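Histidine phosphotransferase (Caulobacter crescentus, PDB 2OOC) probably relays phosphoryl groups through a histidine in a phosphorelay and is an essential regulator of stalk biogenesis. Local coordinates at residues P43-T48 and D54-V59. Numbering follows the deposited sequence. Where two conformers were deposited one is given.
Sequences PMLDPT and DAVHTV
In Leu45 the first torsion (chi1 -63°) sets CG opposite the carbonyl carbon, and the second leaves CD1 anti to CA (chi2 169°) and so turns CD2 toward the helix, where Ala55 and Val56 meet it. Val56 answers with its CG1 branch anti to the backbone N (chi1 171°), which leaves CG2 to face the leucine. The two methyls, Leu45 CD2 and Val56 CG2, touch at 3.8 Å, the side chains crossing at about a right angle. The same Leu45 CD2 also rests on Ala55 CB at 3.9 Å, so one branch spans two successive helical residues. From the 3-10 turn just before it, Met44, a selenomethionine, brings CB to within 3.8 Å of Ala55 CB; the Ala55 methyl, which points toward the other segment, thus lies against both Met44 and Leu45.

The contact is wholly apolar, and two side-chain hydrogen-bond systems lie within the segments. Beyond Leu45, the centre of an inverse gamma turn, Asp46 forms an Asx turn: its OD1 takes both Thr48 N, at 2.9 Å, and Thr48 OG1, from one face of the carboxylate. In the helix, Thr58 OG1 folds back to Asp54 O at 2.8 Å, on the opposite face of that carbonyl from Thr58 N.

Leu85 of helix 85-111 touches both Leu45 and Val56, while Arg89 bonds to Leu45 O and Trp41 of helix 24-41 packs on Ala55. The example illustrates how an interhelix connection packs back on the helix it leads into: joining two antiparallel helices, it lays Met44 and Leu45 on the first turns of helix 52-66, at one end of the helical bundle characteristic of Hpt domains.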
ATOM      1  N   PRO A  43      10.427   7.204  -0.176  1.00 25.49           N
ATOM      2  CA  PRO A  43      11.814   7.662  -0.167  1.00 27.32           C
ATOM      3  C   PRO A  43      12.464   7.711   1.224  1.00 28.69           C
ATOM      4  O   PRO A  43      13.690   7.654   1.316  1.00 29.74           O
ATOM      5  CB  PRO A  43      11.747   9.049  -0.796  1.00 29.23           C
ATOM      6  CG  PRO A  43      10.506   9.089  -1.523  1.00 32.82           C
ATOM      7  CD  PRO A  43       9.538   8.195  -0.807  1.00 27.51           C
HETATM    8  N   MSE A  44      11.642   7.721   2.269  1.00 24.90           N
HETATM    9  CA  MSE A  44      12.148   7.796   3.644  0.70 24.31           C
HETATM   10  C   MSE A  44      12.432   6.460   4.263  1.00 24.47           C
HETATM   11  O   MSE A  44      12.935   6.396   5.394  1.00 24.03           O
HETATM   12  CB  MSE A  44      11.165   8.494   4.531  0.70 24.55           C
HETATM   13  CG  MSE A  44      10.739   9.798   3.941  0.70 23.21           C
HETATM   14 SE   MSE A  44       9.591  10.610   5.166  0.53 23.76          SE
HETATM   15  CE  MSE A  44       8.883  11.994   4.082  0.70 20.20           C
ATOM     16  N   LEU A  45      12.148   5.368   3.533  1.00 23.36           N
ATOM     17  CA  LEU A  45      12.345   4.014   4.025  1.00 23.85           C
ATOM     18  C   LEU A  45      13.788   3.595   3.859  1.00 24.04           C
ATOM     19  O   LEU A  45      14.156   2.678   3.067  1.00 25.55           O
ATOM     20  CB  LEU A  45      11.405   3.033   3.320  1.00 22.74           C
ATOM     21  CG  LEU A  45       9.927   3.325   3.570  1.00 24.70           C
ATOM     22  CD1 LEU A  45       9.063   2.512   2.667  1.00 24.70           C
ATOM     23  CD2 LEU A  45       9.578   3.023   5.010  1.00 26.70           C
ATOM     24  N   ASP A  46      14.642   4.246   4.630  1.00 23.61           N
ATOM     25  CA  ASP A  46      16.109   4.121   4.511  1.00 25.50           C
ATOM     26  C   ASP A  46      16.617   4.412   5.909  1.00 25.12           C
ATOM     27  O   ASP A  46      16.282   5.449   6.466  1.00 23.18           O
ATOM     28  CB  ASP A  46      16.574   5.221   3.528  1.00 27.56           C
ATOM     29  CG  ASP A  46      18.080   5.352   3.378  1.00 39.96           C
ATOM     30  OD1 ASP A  46      18.850   4.999   4.274  1.00 32.05           O
ATOM     31  OD2 ASP A  46      18.479   5.927   2.344  1.00 46.50           O
ATOM     32  N   PRO A  47      17.456   3.547   6.498  1.00 25.76           N
ATOM     33  CA  PRO A  47      17.894   3.803   7.880  1.00 27.09           C
ATOM     34  C   PRO A  47      18.675   5.109   8.098  1.00 26.14           C
ATOM     35  O   PRO A  47      18.741   5.572   9.232  1.00 29.25           O
ATOM     36  CB  PRO A  47      18.731   2.562   8.212  1.00 29.27           C
ATOM     37  CG  PRO A  47      19.184   2.077   6.909  1.00 30.04           C
ATOM     38  CD  PRO A  47      18.066   2.326   5.934  1.00 26.85           C
ATOM     39  N   THR A  48      19.220   5.713   7.038  1.00 27.66           N
ATOM     40  CA  THR A  48      19.944   6.934   7.143  1.00 26.88           C
ATOM     41  C   THR A  48      19.036   8.137   6.894  1.00 24.30           C
ATOM     42  O   THR A  48      19.516   9.248   6.940  1.00 25.63           O
ATOM     43  CB  THR A  48      21.122   7.013   6.166  1.00 28.12           C
ATOM     44  OG1 THR A  48      20.588   7.100   4.839  1.00 33.00           O
ATOM     45  CG2 THR A  48      21.984   5.753   6.283  1.00 30.99           C
ATOM     46  N   ASP A  54       8.727   7.380  11.133  1.00 22.07           N
ATOM     47  CA  ASP A  54       7.420   7.956  10.826  1.00 20.88           C
ATOM     48  C   ASP A  54       6.851   7.372   9.544  1.00 21.15           C
ATOM     49  O   ASP A  54       5.664   7.198   9.420  1.00 21.18           O
ATOM     50  CB  ASP A  54       7.549   9.476  10.769  1.00 23.54           C
ATOM     51  CG  ASP A  54       7.730  10.071  12.131  1.00 21.58           C
ATOM     52  OD1 ASP A  54       6.916   9.779  13.048  1.00 25.48           O
ATOM     53  OD2 ASP A  54       8.662  10.900  12.241  1.00 19.43           O
ATOM     54  N   ALA A  55       7.701   7.164   8.579  1.00 20.33           N
ATOM     55  CA  ALA A  55       7.331   6.523   7.316  1.00 22.07           C
ATOM     56  C   ALA A  55       6.772   5.130   7.551  1.00 19.82           C
ATOM     57  O   ALA A  55       5.709   4.779   6.980  1.00 19.82           O
ATOM     58  CB  ALA A  55       8.475   6.533   6.309  1.00 19.77           C
ATOM     59  N   VAL A  56       7.435   4.311   8.351  1.00 22.95           N
ATOM     60  CA  VAL A  56       6.928   2.953   8.614  1.00 20.54           C
ATOM     61  C   VAL A  56       5.561   3.040   9.263  1.00 22.29           C
ATOM     62  O   VAL A  56       4.615   2.314   8.874  1.00 23.39           O
ATOM     63  CB  VAL A  56       7.901   2.112   9.455  1.00 22.36           C
ATOM     64  CG1 VAL A  56       7.220   0.790   9.895  1.00 24.33           C
ATOM     65  CG2 VAL A  56       9.173   1.865   8.653  1.00 22.58           C
ATOM     66  N   HIS A  57       5.401   3.917  10.244  1.00 20.82           N
ATOM     67  CA  HIS A  57       4.119   4.092  10.889  1.00 20.39           C
ATOM     68  C   HIS A  57       3.015   4.490   9.920  1.00 23.04           C
ATOM     69  O   HIS A  57       1.911   3.984   9.971  1.00 21.79           O
ATOM     70  CB  HIS A  57       4.274   5.172  11.987  1.00 23.41           C
ATOM     71  CG  HIS A  57       2.973   5.557  12.623  1.00 27.81           C
ATOM     72  ND1 HIS A  57       2.386   4.806  13.620  1.00 31.64           N
ATOM     73  CD2 HIS A  57       2.150   6.615  12.409  1.00 35.52           C
ATOM     74  CE1 HIS A  57       1.243   5.369  13.975  1.00 34.10           C
ATOM     75  NE2 HIS A  57       1.072   6.461  13.245  1.00 37.85           N
ATOM     76  N   THR A  58       3.313   5.451   9.052  1.00 23.61           N
ATOM     77  CA  THR A  58       2.337   6.006   8.146  1.00 22.81           C
ATOM     78  C   THR A  58       1.969   4.962   7.087  1.00 21.43           C
ATOM     79  O   THR A  58       0.809   4.719   6.803  1.00 22.52           O
ATOM     80  CB  THR A  58       2.874   7.306   7.500  1.00 25.70           C
ATOM     81  OG1 THR A  58       3.179   8.236   8.555  1.00 24.85           O
ATOM     82  CG2 THR A  58       1.843   7.914   6.517  1.00 26.91           C
ATOM     83  N   VAL A  59       2.963   4.286   6.515  1.00 21.49           N
ATOM     84  CA  VAL A  59       2.724   3.194   5.542  1.00 21.58           C
ATOM     85  C   VAL A  59       1.889   2.121   6.175  1.00 21.98           C
ATOM     86  O   VAL A  59       0.987   1.585   5.517  1.00 23.10           O
ATOM     87  CB  VAL A  59       4.044   2.656   4.924  1.00 24.32           C
ATOM     88  CG1 VAL A  59       3.758   1.427   4.071  1.00 22.99           C
ATOM     89  CG2 VAL A  59       4.717   3.789   4.085  1.00 22.45           C
TER